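Local coordinates for protein putative branched-chain-amino-acid aminotransferase (Thermotoga maritima MSB8, PDB 3CSW) that probably catalyses the pyridoxal-phosphate-dependent transfer of amino groups between leucine, isoleucine or valine and 2-oxoglutarate in branched-chain amino acid biosynthesis, at residues V100-F103 with E108-F111; V244-R249 with T266-F271. All coordinates share one frame; numbering follows the deposited sequence.

Contact 1 (V100-F103 with E108-F111)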
loop_
_atom_site.group_PDB
_atom_site.type_symbol
_atom_site.label_atom_id
_atom_site.label_comp_id
_atom_site.label_asym_id
_atom_site.label_seq_id
_atom_site.Cartn_x
_atom_site.Cartn_y
_atom_site.Cartn_z
ATOM N N VAL A 100 -10.604 31.630 7.325
ATOM C CA VAL A 100 -9.790 31.950 8.498
ATOM C C VAL A 100 -8.463 31.188 8.414
ATOM O O VAL A 100 -8.458 29.961 8.333
ATOM C CB VAL A 100 -10.505 31.605 9.830
ATOM C CG1 VAL A 100 -9.672 32.139 11.018
ATOM C CG2 VAL A 100 -11.914 32.202 9.840
ATOM N N TYR A 101 -7.352 31.926 8.416
ATOM C CA TYR A 101 -6.030 31.336 8.313
ATOM C C TYR A 101 -5.261 31.517 9.599
ATOM O O TYR A 101 -5.218 32.620 10.140
ATOM C CB TYR A 101 -5.238 31.998 7.196
ATOM C CG TYR A 101 -5.831 31.866 5.805
ATOM C CD1 TYR A 101 -5.652 30.722 5.052
ATOM C CD2 TYR A 101 -6.516 32.927 5.219
ATOM C CE1 TYR A 101 -6.170 30.625 3.758
ATOM C CE2 TYR A 101 -7.042 32.838 3.943
ATOM C CZ TYR A 101 -6.861 31.691 3.217
ATOM O OH TYR A 101 -7.378 31.624 1.955
ATOM N N LEU A 102 -4.626 30.450 10.067
ATOM C CA LEU A 102 -3.794 30.518 11.251
ATOM C C LEU A 102 -2.351 30.269 10.806
ATOM O O LEU A 102 -2.060 29.275 10.137
ATOM C CB LEU A 102 -4.280 29.499 12.274
ATOM C CG LEU A 102 -3.509 29.364 13.585
ATOM C CD1 LEU A 102 -3.589 30.648 14.417
ATOM C CD2 LEU A 102 -4.049 28.154 14.351
ATOM N N PHE A 103 -1.460 31.189 11.156
ATOM C CA PHE A 103 -0.089 31.166 10.650
ATOM C C PHE A 103 0.924 30.536 11.584
ATOM O O PHE A 103 0.838 30.697 12.807
ATOM C CB PHE A 103 0.371 32.563 10.200
ATOM C CG PHE A 103 -0.331 33.035 8.970
ATOM C CD1 PHE A 103 -0.007 32.504 7.734
ATOM C CD2 PHE A 103 -1.359 33.954 9.050
ATOM C CE1 PHE A 103 -0.682 32.904 6.603
ATOM C CE2 PHE A 103 -2.029 34.359 7.923
ATOM C CZ PHE A 103 -1.694 33.831 6.696
ATOM N N GLU A 108 -0.570 34.199 14.408
ATOM C CA GLU A 108 -1.335 35.270 13.753
ATOM C C GLU A 108 -2.549 34.714 13.033
ATOM O O GLU A 108 -2.440 33.690 12.369
ATOM C CB GLU A 108 -0.457 35.931 12.678
ATOM C CG GLU A 108 0.756 36.726 13.185
ATOM C CD GLU A 108 0.535 38.229 13.168
ATOM O OE1 GLU A 108 -0.605 38.672 13.433
ATOM O OE2 GLU A 108 1.502 38.970 12.879
ATOM N N VAL A 109 -3.687 35.402 13.125
ATOM C CA VAL A 109 -4.926 34.975 12.443
ATOM C C VAL A 109 -5.341 36.002 11.375
ATOM O O VAL A 109 -5.235 37.214 11.591
ATOM C CB VAL A 109 -6.084 34.747 13.454
ATOM C CG1 VAL A 109 -7.363 34.287 12.746
ATOM C CG2 VAL A 109 -5.677 33.711 14.501
ATOM N N LEU A 110 -5.781 35.509 10.219
ATOM C CA LEU A 110 -6.272 36.367 9.142
ATOM C C LEU A 110 -7.658 35.908 8.740
ATOM O O LEU A 110 -7.848 34.734 8.429
ATOM C CB LEU A 110 -5.353 36.304 7.921
ATOM C CG LEU A 110 -5.812 36.931 6.594
ATOM C CD1 LEU A 110 -5.841 38.431 6.698
ATOM C CD2 LEU A 110 -4.882 36.484 5.473
ATOM N N PHE A 111 -8.619 36.835 8.741
ATOM C CA PHE A 111 -9.983 36.540 8.291
ATOM C C PHE A 111 -10.173 37.228 6.951
ATOM O O PHE A 111 -9.720 38.364 6.782
ATOM C CB PHE A 111 -11.023 37.091 9.254
ATOM C CG PHE A 111 -10.983 36.508 10.651
ATOM C CD1 PHE A 111 -10.000 36.894 11.560
ATOM C CD2 PHE A 111 -11.995 35.655 11.089
ATOM C CE1 PHE A 111 -10.002 36.408 12.877
ATOM C CE2 PHE A 111 -12.002 35.171 12.406
ATOM C CZ PHE A 111 -11.003 35.543 13.293
#
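Tyr101 and Leu110 form the antiparallel hydrogen-bonded pair, trading two backbone bonds: Tyr101 N to Leu110 O at 2.9 Å, nearly straight at 170°, and Leu110 N to Tyr101 O. Nearer the turn, one further backbone bond, Phe103 N to Glu108 O at 2.9 Å, ties the chains.

Apolar contacts lie on both faces of the sheet. On the face of Val100, Leu102, Val109 and Phe111, Val100 CG1 sits over the Phe111 ring, a CH-pi contact at 4.2 Å from the centroid, and meets Val109 CG1 at 3.6 Å. CG2 reaches the rim of the ring from that same side, 3.7 Å from Phe111 CD2. Chi1 of -173° sets CG1 over the ring and against Val109 while turning CG2 to CD2. An alanine at Val100 would take away both branches, and would probably leave that ring face without its methyl and a gap beside Val109. Leu102 CD1 packs 3.7 Å from Val109 CG2. On the Tyr101 and Leu110 face, Tyr101 CD2 lies 3.9 Å from Leu110 CD2. Separately, Leu110 CB comes to the edge of the Phe103 ring.

Tyr101 OH is hydrogen-bonded to Glu35 of the second subunit, whose Phe34 packs on Leu110. This is a beta hairpin within an antiparallel sheet, with helix 78-89 packed on Val100 and Phe111.

Contact 2 (V244-R249 with T266-F271); sequences VVPVRR and TLMENF
The Phe271 ring is met obliquely by Val244 CG2, which stands 4.3 Å from Phe271 CD1, while Thr204 and Val208 of helix 203-214 also touch this side chain. Farther along the strand, the puckered Pro246 puts its CG 3.5 Å from the selenium SE of Met268, a selenomethionine, and the two side chains cross at about a right angle.

Closer to the helix backbone, Val244 CB packs against Met268 CB at 3.7 Å, and the CG1 methyl leans on the same CB. The bend of the Met268 chain at chi3 (-67°) brings CE to 3.6 Å from Val244 O. No hydrogen bond crosses the contact.

What meets here is an outer strand of a mixed sheet, 243-247, and helix 262-276, with the short segments running nearly antiparallel at 160° and 8.5 Å between axes. Backbone bonds from Pro246 and Arg248 to Val125 tie this strand's far end to strand 125-129. Val208 also packs on Val244, so helix 203-214 shares this apolar layer, as does Phe236 of the adjoining strand.

On the helix itself, Thr266 O accepts from the helical Asn270 N and, on the opposite face of its plane, from Asn270 ND2 at 2.8 Å.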
loop_
_atom_site.group_PDB
_atom_site.type_symbol
_atom_site.label_atom_id
_atom_site.label_comp_id
_atom_site.label_asym_id
_atom_site.label_seq_id
_atom_site.Cartn_x
_atom_site.Cartn_y
_atom_site.Cartn_z
ATOM N N VAL A 244 -26.149 20.937 0.203
ATOM C CA VAL A 244 -26.278 19.693 -0.586
ATOM C C VAL A 244 -26.228 20.010 -2.080
ATOM O O VAL A 244 -26.977 20.845 -2.551
ATOM C CB VAL A 244 -27.576 18.922 -0.253
ATOM C CG1 VAL A 244 -27.793 17.742 -1.228
ATOM C CG2 VAL A 244 -27.565 18.453 1.186
ATOM N N VAL A 245 -25.326 19.347 -2.806
ATOM C CA VAL A 245 -25.118 19.578 -4.221
ATOM C C VAL A 245 -25.364 18.269 -4.979
ATOM O O VAL A 245 -24.568 17.332 -4.889
ATOM C CB VAL A 245 -23.694 20.155 -4.502
ATOM C CG1 VAL A 245 -23.486 20.436 -5.993
ATOM C CG2 VAL A 245 -23.467 21.458 -3.688
ATOM N N PRO A 246 -26.473 18.192 -5.734
ATOM C CA PRO A 246 -26.773 16.966 -6.464
ATOM C C PRO A 246 -25.804 16.737 -7.606
ATOM O O PRO A 246 -25.396 17.703 -8.259
ATOM C CB PRO A 246 -28.186 17.213 -7.032
ATOM C CG PRO A 246 -28.642 18.456 -6.484
ATOM C CD PRO A 246 -27.487 19.226 -5.974
ATOM N N VAL A 247 -25.440 15.475 -7.833
ATOM C CA VAL A 247 -24.538 15.116 -8.924
ATOM C C VAL A 247 -25.357 14.451 -10.011
ATOM O O VAL A 247 -25.942 13.378 -9.800
ATOM C CB VAL A 247 -23.378 14.171 -8.481
ATOM C CG1 VAL A 247 -22.573 13.679 -9.707
ATOM C CG2 VAL A 247 -22.440 14.864 -7.424
ATOM N N ARG A 248 -25.424 15.082 -11.180
ATOM C CA ARG A 248 -26.146 14.459 -12.300
ATOM C C ARG A 248 -25.303 13.506 -13.168
ATOM O O ARG A 248 -25.859 12.628 -13.840
ATOM C CB ARG A 248 -26.830 15.508 -13.160
ATOM C CG ARG A 248 -25.974 16.260 -14.058
ATOM C CD ARG A 248 -26.830 17.073 -15.075
ATOM N NE ARG A 248 -25.988 18.179 -15.501
ATOM C CZ ARG A 248 -24.949 18.065 -16.333
ATOM N NH1 ARG A 248 -24.647 16.895 -16.905
ATOM N NH2 ARG A 248 -24.204 19.138 -16.607
ATOM N N ARG A 249 -23.973 13.664 -13.117
ATOM C CA ARG A 249 -23.062 12.860 -13.925
ATOM C C ARG A 249 -21.672 12.686 -13.253
ATOM O O ARG A 249 -21.095 13.652 -12.767
ATOM C CB ARG A 249 -22.924 13.559 -15.266
ATOM C CG ARG A 249 -22.300 12.783 -16.371
ATOM C CD ARG A 249 -22.629 13.508 -17.670
ATOM N NE ARG A 249 -22.327 12.730 -18.864
ATOM C CZ ARG A 249 -21.233 12.884 -19.613
ATOM N NH1 ARG A 249 -20.307 13.791 -19.292
ATOM N NH2 ARG A 249 -21.058 12.119 -20.697
ATOM N N THR A 266 -35.245 15.611 -0.981
ATOM C CA THR A 266 -35.752 15.831 0.363
ATOM C C THR A 266 -34.692 16.429 1.268
ATOM O O THR A 266 -34.977 17.330 2.067
ATOM C CB THR A 266 -36.187 14.541 1.038
ATOM O OG1 THR A 266 -36.887 13.733 0.101
ATOM C CG2 THR A 266 -37.116 14.852 2.214
ATOM N N LEU A 267 -33.475 15.906 1.171
ATOM C CA LEU A 267 -32.385 16.387 2.011
ATOM C C LEU A 267 -32.074 17.847 1.690
ATOM O O LEU A 267 -31.902 18.653 2.615
ATOM C CB LEU A 267 -31.128 15.499 1.897
ATOM C CG LEU A 267 -31.274 14.074 2.458
ATOM C CD1 LEU A 267 -30.148 13.147 1.982
ATOM C CD2 LEU A 267 -31.385 14.055 3.995
HETATM N N MSE A 268 -32.043 18.216 0.411
HETATM C CA MSE A 268 -31.654 19.595 0.090
HETATM C C MSE A 268 -32.768 20.609 0.368
HETATM O O MSE A 268 -32.481 21.740 0.710
HETATM C CB MSE A 268 -31.007 19.737 -1.308
HETATM C CG MSE A 268 -31.874 19.695 -2.491
HETATM SE SE MSE A 268 -30.841 19.851 -4.164
HETATM C CE MSE A 268 -30.224 21.590 -3.989
ATOM N N GLU A 269 -34.030 20.204 0.290
ATOM C CA GLU A 269 -35.095 21.124 0.646
ATOM C C GLU A 269 -35.186 21.300 2.173
ATOM O O GLU A 269 -35.473 22.395 2.653
ATOM C CB GLU A 269 -36.429 20.742 -0.011
ATOM C CG GLU A 269 -37.094 19.465 0.482
ATOM C CD GLU A 269 -38.256 18.983 -0.430
ATOM O OE1 GLU A 269 -38.248 19.313 -1.648
ATOM O OE2 GLU A 269 -39.157 18.249 0.072
ATOM N N ASN A 270 -34.883 20.240 2.926
ATOM C CA ASN A 270 -34.937 20.279 4.391
ATOM C C ASN A 270 -33.668 20.747 5.087
ATOM O O ASN A 270 -33.682 20.991 6.296
ATOM C CB ASN A 270 -35.338 18.897 4.912
ATOM C CG ASN A 270 -36.822 18.601 4.679
ATOM O OD1 ASN A 270 -37.659 19.179 5.348
ATOM N ND2 ASN A 270 -37.143 17.719 3.733
ATOM N N PHE A 271 -32.571 20.880 4.329
ATOM C CA PHE A 271 -31.254 21.193 4.907
ATOM C C PHE A 271 -31.236 22.504 5.699
ATOM O O PHE A 271 -30.945 22.516 6.897
ATOM C CB PHE A 271 -30.152 21.206 3.822
ATOM C CG PHE A 271 -28.777 21.486 4.365
ATOM C CD1 PHE A 271 -28.048 20.485 4.996
ATOM C CD2 PHE A 271 -28.229 22.754 4.293
ATOM C CE1 PHE A 271 -26.801 20.748 5.528
ATOM C CE2 PHE A 271 -26.971 23.013 4.824
ATOM C CZ PHE A 271 -26.263 22.018 5.438
#

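How the contacts relate
Both contacts are largely buried, yet they lie on opposite sides of the chain's centre, with centres about 32 Å apart and no elements in common. Contact 1 joins consecutive strands in the antiparallel sheet and is built on backbone hydrogen bonds, with side-chain packing added on both faces. Contact 2 joins an outer strand of a different, mixed sheet to a helix near the C-terminus; it is carried by side-chain packing, with no hydrogen bond across it. Their surroundings differ too: the second subunit reaches contact 1, whereas no other protein chain touches contact 2. The bound pyridoxal-5'-phosphate is about 11 Å from Tyr101 in contact 1 and about 8 Å from Phe271 in contact 2, measured to the side chains.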